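Local coordinates for TraM protein (Plasmid R64, PDB 3WZ3) that is of unknown molecular function but probably serves as an inner-membrane component of the plasmid's type IVB secretion system, this being its periplasmic part, at residues M11-Q16 / K126-E131; Q16-A21 / Y94-R99; F22-V27 / N50-S55; P38-E43 / R133-R138; L58-I61 / K65-L68. All coordinates share one frame; numbering follows the deposited sequence. Where two conformers were deposited one is given.

Contact 1. Residues M11-Q16 / K126-E131; sequences MAFGSQ and KPSGME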
# COMPACT_ATOMS: atom_id res chain seq x y z
N MSE A 11 -1.10 1.82 -12.52
CA MSE A 11 -0.48 0.62 -11.97
C MSE A 11 0.84 0.93 -11.26
O MSE A 11 1.12 0.38 -10.18
CB MSE A 11 -0.26 -0.45 -13.03
CG MSE A 11 -0.03 -1.80 -12.39
SE MSE A 11 -0.01 -3.23 -13.69
CE MSE A 11 1.61 -2.73 -14.60
N ALA A 12 1.66 1.79 -11.88
CA ALA A 12 2.92 2.21 -11.29
C ALA A 12 2.70 2.97 -9.96
O ALA A 12 3.43 2.77 -9.00
CB ALA A 12 3.70 3.07 -12.27
N PHE A 13 1.69 3.83 -9.91
CA PHE A 13 1.36 4.56 -8.68
C PHE A 13 1.08 3.56 -7.55
O PHE A 13 1.57 3.70 -6.44
CB PHE A 13 0.14 5.44 -8.94
CG PHE A 13 -0.29 6.28 -7.78
CD1 PHE A 13 0.23 7.56 -7.59
CD2 PHE A 13 -1.26 5.82 -6.89
CE1 PHE A 13 -0.18 8.34 -6.54
CE2 PHE A 13 -1.67 6.61 -5.82
CZ PHE A 13 -1.12 7.88 -5.65
N GLY A 14 0.31 2.51 -7.84
CA GLY A 14 -0.01 1.53 -6.83
C GLY A 14 1.18 0.71 -6.38
O GLY A 14 1.33 0.45 -5.18
N SER A 15 2.02 0.30 -7.32
CA SER A 15 3.17 -0.51 -6.91
C SER A 15 4.17 0.32 -6.11
O SER A 15 4.77 -0.18 -5.15
CB SER A 15 3.84 -1.21 -8.10
OG SER A 15 4.26 -0.28 -9.06
N GLN A 16 4.32 1.59 -6.47
CA GLN A 16 5.18 2.51 -5.71
C GLN A 16 4.65 2.68 -4.29
O GLN A 16 5.41 2.65 -3.32
CB GLN A 16 5.30 3.85 -6.44
CG GLN A 16 6.01 3.71 -7.79
CD GLN A 16 5.75 4.87 -8.76
OE1 GLN A 16 5.11 5.86 -8.40
NE2 GLN A 16 6.22 4.73 -10.00
N LYS A 126 -4.04 17.30 -5.44
CA LYS A 126 -2.89 16.42 -5.37
C LYS A 126 -2.27 16.33 -6.75
O LYS A 126 -2.91 15.85 -7.70
CB LYS A 126 -3.31 15.02 -4.92
CG LYS A 126 -3.80 14.93 -3.50
CD LYS A 126 -4.00 13.47 -3.10
CE LYS A 126 -4.43 13.40 -1.64
NZ LYS A 126 -4.63 11.99 -1.18
N PRO A 127 -1.03 16.79 -6.90
CA PRO A 127 -0.47 16.88 -8.25
C PRO A 127 -0.32 15.53 -8.96
O PRO A 127 -0.24 15.52 -10.19
CB PRO A 127 0.89 17.57 -8.03
CG PRO A 127 1.22 17.27 -6.60
CD PRO A 127 -0.08 17.30 -5.88
N SER A 128 -0.30 14.42 -8.21
CA SER A 128 -0.30 13.10 -8.84
C SER A 128 -1.59 12.84 -9.58
O SER A 128 -1.63 11.98 -10.46
CB SER A 128 -0.16 11.99 -7.78
OG SER A 128 -1.32 11.95 -6.98
N GLY A 129 -2.65 13.53 -9.19
CA GLY A 129 -3.98 13.27 -9.72
C GLY A 129 -4.59 11.94 -9.33
O GLY A 129 -5.58 11.52 -9.94
N MSE A 130 -4.02 11.27 -8.32
CA MSE A 130 -4.52 9.96 -7.94
C MSE A 130 -4.42 9.74 -6.44
O MSE A 130 -3.57 10.35 -5.77
CB MSE A 130 -3.69 8.87 -8.62
CG MSE A 130 -3.97 8.78 -10.12
SE MSE A 130 -2.91 7.39 -11.03
CE MSE A 130 -1.22 8.35 -11.13
N GLU A 131 -5.24 8.83 -5.93
CA GLU A 131 -5.08 8.36 -4.55
C GLU A 131 -5.74 6.99 -4.42
O GLU A 131 -6.69 6.66 -5.14
CB GLU A 131 -5.70 9.35 -3.56
CG GLU A 131 -7.19 9.38 -3.58
CD GLU A 131 -7.80 10.53 -2.80
OE1 GLU A 131 -7.05 11.30 -2.16
OE2 GLU A 131 -9.05 10.66 -2.82

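Contact 2. Residues Q16-A21 / Y94-R99; sequences QALATA and YPVRMR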
# COMPACT_ATOMS: atom_id res chain seq x y z
N GLN A 16 4.32 1.59 -6.47
CA GLN A 16 5.18 2.51 -5.71
C GLN A 16 4.65 2.68 -4.29
O GLN A 16 5.41 2.65 -3.32
CB GLN A 16 5.30 3.85 -6.44
CG GLN A 16 6.01 3.71 -7.79
CD GLN A 16 5.75 4.87 -8.76
OE1 GLN A 16 5.11 5.86 -8.40
NE2 GLN A 16 6.22 4.73 -10.00
N ALA A 17 3.33 2.85 -4.16
CA ALA A 17 2.72 2.97 -2.84
C ALA A 17 2.96 1.73 -2.00
O ALA A 17 3.28 1.85 -0.82
CB ALA A 17 1.22 3.25 -2.96
N LEU A 18 2.78 0.54 -2.58
CA LEU A 18 3.01 -0.68 -1.82
C LEU A 18 4.46 -0.80 -1.37
O LEU A 18 4.73 -1.24 -0.24
CB LEU A 18 2.62 -1.92 -2.65
CG LEU A 18 1.11 -2.08 -2.75
CD1 LEU A 18 0.74 -3.08 -3.85
CD2 LEU A 18 0.56 -2.58 -1.43
N ALA A 19 5.39 -0.44 -2.24
CA ALA A 19 6.81 -0.50 -1.86
C ALA A 19 7.08 0.37 -0.64
O ALA A 19 7.76 -0.04 0.32
CB ALA A 19 7.71 -0.07 -3.02
N THR A 20 6.58 1.60 -0.67
CA THR A 20 6.77 2.50 0.45
C THR A 20 6.02 2.04 1.70
O THR A 20 6.53 2.14 2.82
CB THR A 20 6.29 3.92 0.08
OG1 THR A 20 6.97 4.33 -1.12
CG2 THR A 20 6.62 4.91 1.20
N ALA A 21 4.81 1.51 1.51
CA ALA A 21 3.97 1.17 2.64
C ALA A 21 4.54 0.04 3.49
O ALA A 21 4.33 0.02 4.71
CB ALA A 21 2.58 0.78 2.14
N TYR A 94 -1.88 -7.03 -6.74
CA TYR A 94 -0.44 -7.26 -6.77
C TYR A 94 -0.04 -8.31 -5.75
O TYR A 94 -0.46 -8.23 -4.60
CB TYR A 94 0.32 -5.99 -6.36
CG TYR A 94 0.00 -4.71 -7.08
CD1 TYR A 94 -1.09 -3.95 -6.71
CD2 TYR A 94 0.86 -4.20 -8.07
CE1 TYR A 94 -1.37 -2.73 -7.32
CE2 TYR A 94 0.59 -2.98 -8.68
CZ TYR A 94 -0.53 -2.27 -8.30
OH TYR A 94 -0.81 -1.05 -8.90
N PRO A 95 0.81 -9.27 -6.13
CA PRO A 95 1.43 -10.13 -5.11
C PRO A 95 2.38 -9.29 -4.24
O PRO A 95 3.07 -8.43 -4.79
CB PRO A 95 2.26 -11.14 -5.94
CG PRO A 95 1.90 -10.90 -7.38
CD PRO A 95 1.32 -9.53 -7.48
N VAL A 96 2.38 -9.54 -2.93
CA VAL A 96 3.32 -8.88 -2.03
C VAL A 96 3.84 -9.92 -1.06
O VAL A 96 3.06 -10.65 -0.45
CB VAL A 96 2.63 -7.76 -1.23
CG1 VAL A 96 3.61 -7.13 -0.25
CG2 VAL A 96 2.05 -6.73 -2.18
N ARG A 97 5.16 -10.01 -0.93
CA ARG A 97 5.74 -10.85 0.11
C ARG A 97 6.45 -9.92 1.08
O ARG A 97 7.10 -8.97 0.66
CB ARG A 97 6.68 -11.91 -0.47
CG ARG A 97 7.80 -11.38 -1.32
CD ARG A 97 8.54 -12.54 -2.01
NE ARG A 97 9.63 -12.09 -2.87
CZ ARG A 97 10.87 -11.83 -2.45
NH1 ARG A 97 11.18 -11.99 -1.17
NH2 ARG A 97 11.80 -11.43 -3.30
N MSE A 98 6.29 -10.16 2.37
CA MSE A 98 6.91 -9.29 3.37
C MSE A 98 7.46 -10.06 4.54
O MSE A 98 7.04 -11.18 4.82
CB MSE A 98 5.94 -8.20 3.83
CG MSE A 98 4.76 -8.68 4.64
SE MSE A 98 3.52 -7.23 5.16
CE MSE A 98 2.73 -6.90 3.42
N ARG A 99 8.42 -9.46 5.23
CA ARG A 99 9.10 -10.17 6.30
C ARG A 99 9.61 -9.20 7.36
O ARG A 99 10.19 -8.18 7.02
CB ARG A 99 10.28 -10.98 5.74
CG ARG A 99 10.87 -11.93 6.77
CD ARG A 99 11.97 -12.76 6.18
NE ARG A 99 12.23 -13.93 7.01
CZ ARG A 99 12.96 -14.97 6.64
NH1 ARG A 99 13.52 -15.00 5.44
NH2 ARG A 99 13.14 -15.98 7.48

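Contact 3. Residues F22-V27 / N50-S55; sequences FNLDFV and NALQAS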
# COMPACT_ATOMS: atom_id res chain seq x y z
N PHE A 22 5.25 -0.89 2.87
CA PHE A 22 5.65 -2.10 3.57
C PHE A 22 7.16 -2.31 3.68
O PHE A 22 7.61 -3.38 4.03
CB PHE A 22 4.93 -3.32 2.98
CG PHE A 22 3.45 -3.27 3.18
CD1 PHE A 22 2.91 -3.36 4.45
CD2 PHE A 22 2.61 -3.09 2.11
CE1 PHE A 22 1.52 -3.28 4.64
CE2 PHE A 22 1.23 -3.02 2.29
CZ PHE A 22 0.69 -3.11 3.56
N ASN A 23 7.92 -1.24 3.44
CA ASN A 23 9.33 -1.18 3.80
C ASN A 23 9.54 -0.13 4.87
O ASN A 23 9.62 1.05 4.58
CB ASN A 23 10.20 -0.96 2.56
CG ASN A 23 10.25 -2.20 1.69
OD1 ASN A 23 11.05 -3.10 1.93
ND2 ASN A 23 9.39 -2.26 0.69
N LEU A 24 9.60 -0.59 6.11
CA LEU A 24 9.56 0.29 7.27
C LEU A 24 10.77 0.05 8.16
O LEU A 24 11.22 -1.09 8.35
CB LEU A 24 8.29 0.04 8.08
CG LEU A 24 6.96 0.28 7.35
CD1 LEU A 24 5.83 -0.14 8.28
CD2 LEU A 24 6.79 1.73 6.88
N ASP A 25 11.28 1.14 8.71
CA ASP A 25 12.47 1.11 9.54
C ASP A 25 12.09 1.13 11.02
O ASP A 25 11.19 1.87 11.42
CB ASP A 25 13.30 2.34 9.22
CG ASP A 25 14.58 2.40 9.99
OD1 ASP A 25 14.57 3.00 11.09
OD2 ASP A 25 15.59 1.88 9.48
N PHE A 26 12.79 0.35 11.86
CA PHE A 26 12.37 0.27 13.27
C PHE A 26 12.48 1.58 14.04
O PHE A 26 11.80 1.76 15.06
CB PHE A 26 13.06 -0.88 14.03
CG PHE A 26 14.47 -0.56 14.47
CD1 PHE A 26 15.54 -0.74 13.60
CD2 PHE A 26 14.72 -0.13 15.75
CE1 PHE A 26 16.84 -0.47 14.01
CE2 PHE A 26 16.02 0.14 16.16
CZ PHE A 26 17.07 -0.03 15.29
N VAL A 27 13.30 2.51 13.55
CA VAL A 27 13.41 3.82 14.16
C VAL A 27 12.40 4.81 13.55
O VAL A 27 11.69 5.50 14.28
CB VAL A 27 14.84 4.39 14.05
CG1 VAL A 27 14.90 5.81 14.64
CG2 VAL A 27 15.83 3.47 14.78
N ASN A 50 -5.43 -1.31 8.78
CA ASN A 50 -5.95 -2.67 9.01
C ASN A 50 -4.94 -3.75 8.62
O ASN A 50 -4.79 -4.73 9.37
CB ASN A 50 -7.26 -2.89 8.26
CG ASN A 50 -7.95 -4.19 8.65
OD1 ASN A 50 -8.29 -4.39 9.82
ND2 ASN A 50 -8.15 -5.08 7.69
N ALA A 51 -4.27 -3.59 7.48
CA ALA A 51 -3.29 -4.57 7.03
C ALA A 51 -2.10 -4.66 8.00
O ALA A 51 -1.60 -5.76 8.30
CB ALA A 51 -2.81 -4.26 5.61
N LEU A 52 -1.65 -3.51 8.51
CA LEU A 52 -0.58 -3.51 9.49
C LEU A 52 -1.04 -4.26 10.75
O LEU A 52 -0.33 -5.12 11.26
CB LEU A 52 -0.17 -2.07 9.82
CG LEU A 52 0.53 -1.27 8.72
CD1 LEU A 52 0.60 0.19 9.14
CD2 LEU A 52 1.91 -1.85 8.43
N GLN A 53 -2.24 -3.96 11.23
CA GLN A 53 -2.75 -4.60 12.45
C GLN A 53 -2.94 -6.10 12.28
O GLN A 53 -2.69 -6.90 13.20
CB GLN A 53 -4.05 -3.93 12.88
CG GLN A 53 -4.75 -4.64 14.03
CD GLN A 53 -3.99 -4.55 15.33
OE1 GLN A 53 -3.25 -3.60 15.58
NE2 GLN A 53 -4.18 -5.56 16.19
N ALA A 54 -3.37 -6.52 11.09
CA ALA A 54 -3.68 -7.94 10.90
C ALA A 54 -2.43 -8.80 11.02
O ALA A 54 -2.54 -9.99 11.35
CB ALA A 54 -4.37 -8.16 9.57
N SER A 55 -1.27 -8.23 10.71
CA SER A 55 0.01 -8.92 10.89
C SER A 55 0.78 -8.47 12.13
O SER A 55 1.96 -8.79 12.27
CB SER A 55 0.89 -8.76 9.65
OG SER A 55 0.35 -9.49 8.55

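Contact 4. Residues P38-E43 / R133-R138; sequences PRFSDE and RQMISR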
# COMPACT_ATOMS: atom_id res chain seq x y z
N PRO A 38 -0.40 11.13 1.53
CA PRO A 38 -0.85 11.74 0.27
C PRO A 38 -1.23 10.73 -0.80
O PRO A 38 -1.93 11.08 -1.77
CB PRO A 38 0.37 12.54 -0.19
CG PRO A 38 1.11 12.87 1.09
CD PRO A 38 0.92 11.64 1.96
N ARG A 39 -0.78 9.48 -0.66
CA ARG A 39 -1.07 8.46 -1.68
C ARG A 39 -2.45 7.84 -1.48
O ARG A 39 -2.89 7.03 -2.30
CB ARG A 39 -0.01 7.36 -1.67
CG ARG A 39 1.39 7.85 -1.96
CD ARG A 39 1.49 8.28 -3.41
NE ARG A 39 2.82 8.75 -3.79
CZ ARG A 39 3.07 9.98 -4.25
NH1 ARG A 39 4.31 10.32 -4.57
NH2 ARG A 39 2.08 10.86 -4.38
N PHE A 40 -3.15 8.21 -0.41
CA PHE A 40 -4.41 7.54 -0.02
C PHE A 40 -5.52 8.55 0.24
O PHE A 40 -5.23 9.66 0.69
CB PHE A 40 -4.21 6.78 1.31
CG PHE A 40 -3.35 5.55 1.23
CD1 PHE A 40 -1.96 5.63 1.31
CD2 PHE A 40 -3.94 4.30 1.10
CE1 PHE A 40 -1.20 4.48 1.26
CE2 PHE A 40 -3.19 3.15 1.06
CZ PHE A 40 -1.82 3.23 1.13
N SER A 41 -6.78 8.16 0.01
CA SER A 41 -7.86 8.85 0.69
C SER A 41 -7.86 8.36 2.14
O SER A 41 -7.24 7.34 2.46
CB SER A 41 -9.21 8.51 0.07
OG SER A 41 -9.55 7.15 0.33
N ASP A 42 -8.60 9.02 3.02
CA ASP A 42 -8.58 8.58 4.41
C ASP A 42 -9.22 7.19 4.58
O ASP A 42 -8.77 6.39 5.41
CB ASP A 42 -9.20 9.64 5.33
CG ASP A 42 -8.30 10.86 5.50
OD1 ASP A 42 -7.13 10.83 5.05
OD2 ASP A 42 -8.73 11.87 6.09
N GLU A 43 -10.25 6.88 3.79
CA GLU A 43 -10.78 5.51 3.80
C GLU A 43 -9.77 4.49 3.27
O GLU A 43 -9.68 3.36 3.77
CB GLU A 43 -12.06 5.41 2.97
CG GLU A 43 -12.77 4.08 3.19
CD GLU A 43 -13.45 4.00 4.55
OE1 GLU A 43 -13.64 5.06 5.18
OE2 GLU A 43 -13.82 2.88 4.98
N ARG A 133 -8.18 4.63 -2.78
CA ARG A 133 -9.39 4.74 -1.97
C ARG A 133 -9.78 3.47 -1.25
O ARG A 133 -10.63 3.51 -0.35
CB ARG A 133 -10.58 5.23 -2.79
CG ARG A 133 -10.92 4.31 -3.93
CD ARG A 133 -12.26 4.68 -4.58
NE ARG A 133 -13.40 4.25 -3.79
CZ ARG A 133 -14.30 5.07 -3.26
NH1 ARG A 133 -14.19 6.39 -3.45
NH2 ARG A 133 -15.30 4.59 -2.54
N GLN A 134 -9.15 2.35 -1.62
CA GLN A 134 -9.40 1.08 -0.95
C GLN A 134 -8.19 0.19 -1.06
O GLN A 134 -7.60 0.10 -2.13
CB GLN A 134 -10.62 0.36 -1.53
CG GLN A 134 -11.05 -0.84 -0.68
CD GLN A 134 -12.37 -1.43 -1.10
OE1 GLN A 134 -13.28 -1.59 -0.28
NE2 GLN A 134 -12.49 -1.77 -2.36
N MSE A 135 -7.82 -0.46 0.05
CA MSE A 135 -6.71 -1.40 0.11
C MSE A 135 -7.18 -2.63 0.87
O MSE A 135 -7.69 -2.50 2.00
CB MSE A 135 -5.50 -0.81 0.82
CG MSE A 135 -4.38 -1.81 1.00
SE MSE A 135 -2.71 -0.99 1.67
CE MSE A 135 -1.89 -0.40 0.02
N ILE A 136 -7.05 -3.79 0.25
CA ILE A 136 -7.50 -5.04 0.86
C ILE A 136 -6.40 -6.07 0.73
O ILE A 136 -5.94 -6.35 -0.38
CB ILE A 136 -8.72 -5.62 0.14
CG1 ILE A 136 -9.90 -4.65 0.19
CG2 ILE A 136 -9.10 -6.98 0.75
CD1 ILE A 136 -11.01 -4.98 -0.78
N SER A 137 -5.96 -6.61 1.85
CA SER A 137 -4.95 -7.65 1.87
C SER A 137 -5.62 -9.01 1.87
O SER A 137 -6.55 -9.26 2.65
CB SER A 137 -4.08 -7.52 3.14
OG SER A 137 -3.09 -8.56 3.21
N ARG A 138 -5.17 -9.90 1.00
CA ARG A 138 -5.63 -11.27 1.08
C ARG A 138 -4.48 -12.23 1.14
O ARG A 138 -3.48 -12.07 0.45
CB ARG A 138 -6.51 -11.60 -0.10
CG ARG A 138 -7.80 -10.84 -0.07
CD ARG A 138 -8.45 -10.90 -1.41
NE ARG A 138 -9.76 -10.27 -1.37
CZ ARG A 138 -10.17 -9.35 -2.24
NH1 ARG A 138 -9.36 -8.97 -3.21
NH2 ARG A 138 -11.38 -8.83 -2.14
O HOH W 1 -9.30 0.65 2.40

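Contact 5. Residues L58-I61 / K65-L68; sequences LETI and KMNL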
# COMPACT_ATOMS: atom_id res chain seq x y z
N LEU A 58 3.08 -3.10 13.75
CA LEU A 58 3.58 -1.96 14.50
C LEU A 58 4.07 -2.37 15.87
O LEU A 58 5.10 -1.90 16.32
CB LEU A 58 2.50 -0.87 14.61
CG LEU A 58 2.09 -0.27 13.27
CD1 LEU A 58 1.06 0.81 13.54
CD2 LEU A 58 3.31 0.27 12.56
N GLU A 59 3.32 -3.25 16.53
CA GLU A 59 3.73 -3.71 17.85
C GLU A 59 5.02 -4.49 17.78
O GLU A 59 5.88 -4.37 18.64
CB GLU A 59 2.65 -4.57 18.51
CG GLU A 59 3.12 -5.18 19.82
CD GLU A 59 2.09 -6.09 20.46
OE1 GLU A 59 1.09 -5.57 21.00
OE2 GLU A 59 2.29 -7.33 20.43
N THR A 60 5.18 -5.31 16.74
CA THR A 60 6.39 -6.11 16.59
C THR A 60 7.60 -5.23 16.25
O THR A 60 8.69 -5.41 16.80
CB THR A 60 6.23 -7.21 15.54
OG1 THR A 60 5.10 -8.03 15.88
CG2 THR A 60 7.49 -8.09 15.48
N ILE A 61 7.41 -4.27 15.36
CA ILE A 61 8.48 -3.32 15.04
C ILE A 61 8.92 -2.61 16.31
O ILE A 61 10.13 -2.52 16.59
CB ILE A 61 8.03 -2.30 13.98
CG1 ILE A 61 7.94 -2.97 12.61
CG2 ILE A 61 9.03 -1.15 13.91
CD1 ILE A 61 7.47 -2.03 11.50
N LYS A 65 12.18 -4.37 17.74
CA LYS A 65 13.20 -3.59 17.03
C LYS A 65 13.53 -4.24 15.69
O LYS A 65 14.70 -4.45 15.34
CB LYS A 65 14.47 -3.43 17.88
CG LYS A 65 14.38 -2.30 18.89
CD LYS A 65 13.21 -2.45 19.85
CE LYS A 65 13.58 -3.37 21.01
NZ LYS A 65 12.65 -3.24 22.18
N MSE A 66 12.48 -4.58 14.96
CA MSE A 66 12.63 -5.22 13.67
C MSE A 66 12.21 -4.27 12.57
O MSE A 66 11.32 -3.43 12.76
CB MSE A 66 11.79 -6.49 13.60
CG MSE A 66 12.29 -7.62 14.52
SE MSE A 66 11.25 -9.25 14.22
CE MSE A 66 12.38 -10.52 15.17
N ASN A 67 12.86 -4.40 11.42
CA ASN A 67 12.43 -3.68 10.24
C ASN A 67 11.42 -4.54 9.51
O ASN A 67 11.42 -5.76 9.66
CB ASN A 67 13.62 -3.42 9.32
CG ASN A 67 14.61 -2.43 9.90
OD1 ASN A 67 14.28 -1.64 10.76
ND2 ASN A 67 15.85 -2.47 9.41
N LEU A 68 10.56 -3.91 8.71
CA LEU A 68 9.70 -4.64 7.79
C LEU A 68 10.24 -4.47 6.39
O LEU A 68 10.53 -3.34 5.98
CB LEU A 68 8.27 -4.10 7.83
CG LEU A 68 7.27 -4.85 6.95
CD1 LEU A 68 7.04 -6.28 7.46
CD2 LEU A 68 5.94 -4.11 6.91

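Contact 1. Residues M11-Q16 / K126-E131
Phe13 of helix 7-22 lies against Met130, the first residue of strand 130-139. The contact is part of the helix-on-sheet packing of this NTF2-like domain, in which the N-terminal helix rests on a four-stranded antiparallel sheet. Phe13 gives the larger share of the buried surface. Its CG is anti to the backbone N (chi1 -179°), and this carries the ring from the helix toward the strand. Met130 is a selenomethionine. Its CB sits over the centre of one ring face, 4.0 Å from the Phe13 centroid and only 7° off the ring normal, a clear CH-pi contact. The chain of Met130 then runs past Phe13 in the opposite direction, back toward the helix. Met130 SE stands 4.8 Å from the Phe13 centroid in an oblique Met-aromatic contact. The bend at the end of the chain brings Met130 CE to 3.9 Å from Phe13 CB. Selenium and methyl therefore line the root of the phenylalanine, while its far end points at the strand backbone. There Phe13 CZ comes to 3.5 Å from Met130 O. Ser128 flanks the ring obliquely, with its OG 3.8 Å from Phe13 CE1. Lys126 to Gly129 form a type I beta turn that leads into the strand. Ile118 of strand 110-120 touches both Phe13 and Met130. Lys126 NZ also makes a salt bridge with Glu131 OE1. Ser128 also closes an ST turn, its OG accepting from Met130 N at 3.1 Å with an N-H...O angle of 162°.

Contact 2. Residues Q16-A21 / Y94-R99
Leu18 reaches from helix 7-22 to Tyr94 and Val96 on strand 88-101. This is a buried apolar contact of the NTF2-like domain, where the long helix lies across one face of the antiparallel sheet. The CB of Leu18 points toward the strand, and CG follows, anti to the carbonyl carbon (chi1 -74°). There the two methyls part, and CD1 makes the contact. Leu18 CD1 settles beside the near part of the Tyr94 ring, 3.5 Å from Tyr94 CD1 and 3.7 Å from Tyr94 CG. The approach is oblique to the ring. The same Leu18 methyl is 3.9 Å from Tyr94 CB, so it fits the angle between the ring and its stem. One strand repeat further on, Val96 CG2 lies 4.2 Å from Leu18 CD1. Tyr94 and Val96 alternate with outward-facing Pro95, which places both on the helix side of the sheet. The other methyl, CD2, turns to Met135 of strand 130-139, and Phe114 of strand 110-120 also touches Leu18. Tyr94 is fixed at its far end too. Its OH, at the far end of the ring, is hydrogen-bonded to Met11 O of the same helix.

Contact 3. Residues F22-V27 / N50-S55
Asp25 OD1 is gripped by two backbone amides of the loop that follows helix 7-22. Val27 N donates to Asp25 OD1 at 2.8 Å with an N-H...O angle of 144°, and His28 N is its second donor. The bond from Val27 forms an Asx turn and meets the carboxylate from above its plane, 41° out of it. The turn shapes the end of segment 22-27 just before helix 29-35. The contact with helix 42-54 is made by the apolar residues at the start of the segment. Phe22 and Leu52 cross at an angle, with Leu52 CD2 4.1 Å from Phe22 CE1. Ala51 CB comes to the edge of the same ring, near its plane, 4.2 Å from Phe22 CZ. Ala51 is thus met at the ring edge, Leu52 obliquely. Leu24 adds a methyl contact, its CD1 4.3 Å from Leu52 CD2. That single leucine methyl therefore touches both Phe22 and Leu24. In both Phe22 and Leu52 the first bond of the side chain leads past the partner, and only the end comes near. Tyr48 meets the Phe22 ring edge-to-face, and Phe114 of strand 110-120 also packs on it. Ile33 of helix 29-35 touches both Leu24 and Leu52, so the contact lies where the loop, helices 29-35 and 42-54 and the sheet converge.

Contact 4. Residues P38-E43 / R133-R138
This is a partly buried helix-start-to-strand contact, in which the loop leading into helix 42-54 packs on strand 130-139 at one edge of the sheet. Its inner part is aromatic. The CB of the selenomethionine Met135 points toward the loop, and CG anti to the backbone N (chi1 175°) with the bend at chi3 brings the methyl to Phe40. Met135 CE reaches the edge of the Phe40 ring, near the ring plane and 3.8 Å from Phe40 CZ. Met135 SE is 5.4 Å from the Phe40 ring centroid, an edge-on Met-aromatic contact. Ile116 of strand 110-120 also touches Met135. The outer part is more polar. Ser41 OG lies 3.3 Å from Arg133 CA and 3.8 Å from Arg133 CB. The hydroxyl is engaged at the helix start, where Ser41 is the N-cap and its OG bonds to Gly44 N. The Arg133 side chain leads away from the loop, and its NH1 bonds to Gln119 OE1 of the neighbouring strand. One water bridges the backbones: it donates to Glu43 O at 3.1 Å and accepts from Met135 N at 3.0 Å. Arg133 and Gln134 both face Thr117 of that strand, the arrangement of a classic beta bulge, here beside a serine-capped helix N-terminus.

Contact 5. Residues L58-I61 / K65-L68
A tight helix-to-strand connection joins helix 57-64 to strand 67-82, with Ile61 packed against Met66 just beyond the turn. Lys65 is the first residue after helix 57-64 to leave helical geometry, with a positive phi of 59°. Lys65 N still reaches back to Ile61 O at 3.0 Å, but the N-H...O angle of 124° makes this a weak bond. After that the chain turns sharply and passes across the end of the helix. Ile61 then faces the backbone of the crossing segment. Its two branches straddle Met66 O, with Ile61 CG1 and CG2 each 3.4 Å from that oxygen. CG1 is anti to the carbonyl carbon of Ile61 (chi1 -73°) and CG2 anti to its backbone N, which sets the fork around the oxygen. Met66 O is buried here and has no polar partner in the model. The long end of Ile61 goes further along the strand, where its CD1 lies 4.3 Å from Leu68 CB. This segment leads into the first strand of the antiparallel sheet of the NTF2-like domain, at the edge of the sheet opposite strand 130-139. Leu100 of the neighbouring strand 88-101 touches Thr60, Ile61, Met66 and Leu68 alike. Phe26, from the loop after helix 7-22, also packs on Ile61. Thr60 makes the second side-chain contact. Thr60 CG2 crosses the selenomethionine chain of Met66 and comes to 4.1 Å from Met66 SE. The Thr60 hydroxyl turns to its own helix, where OG1 is hydrogen-bonded to Asn56 O.

Contacts 1 and 2 follow each other on helix 7-22 and share Gln16; their centres are about 14 Å apart. Contacts 1 and 4 use strand 130-139, and Lys126 NZ reaches Pro38 O at 2.9 Å. Contacts 2 and 4, with centres about 13 Å apart, also touch. Contact 2 touches contact 3 through Met98 CE, 3.7 Å from Phe22 CD1. Contacts 3 and 5 have centres about 7 Å apart and are linked by Leu24 N to Leu68 O at 2.9 Å. Contacts 1 and 5 mark the far ends, with centres about 27 Å apart. Together they line the helix-covered side of the sheet.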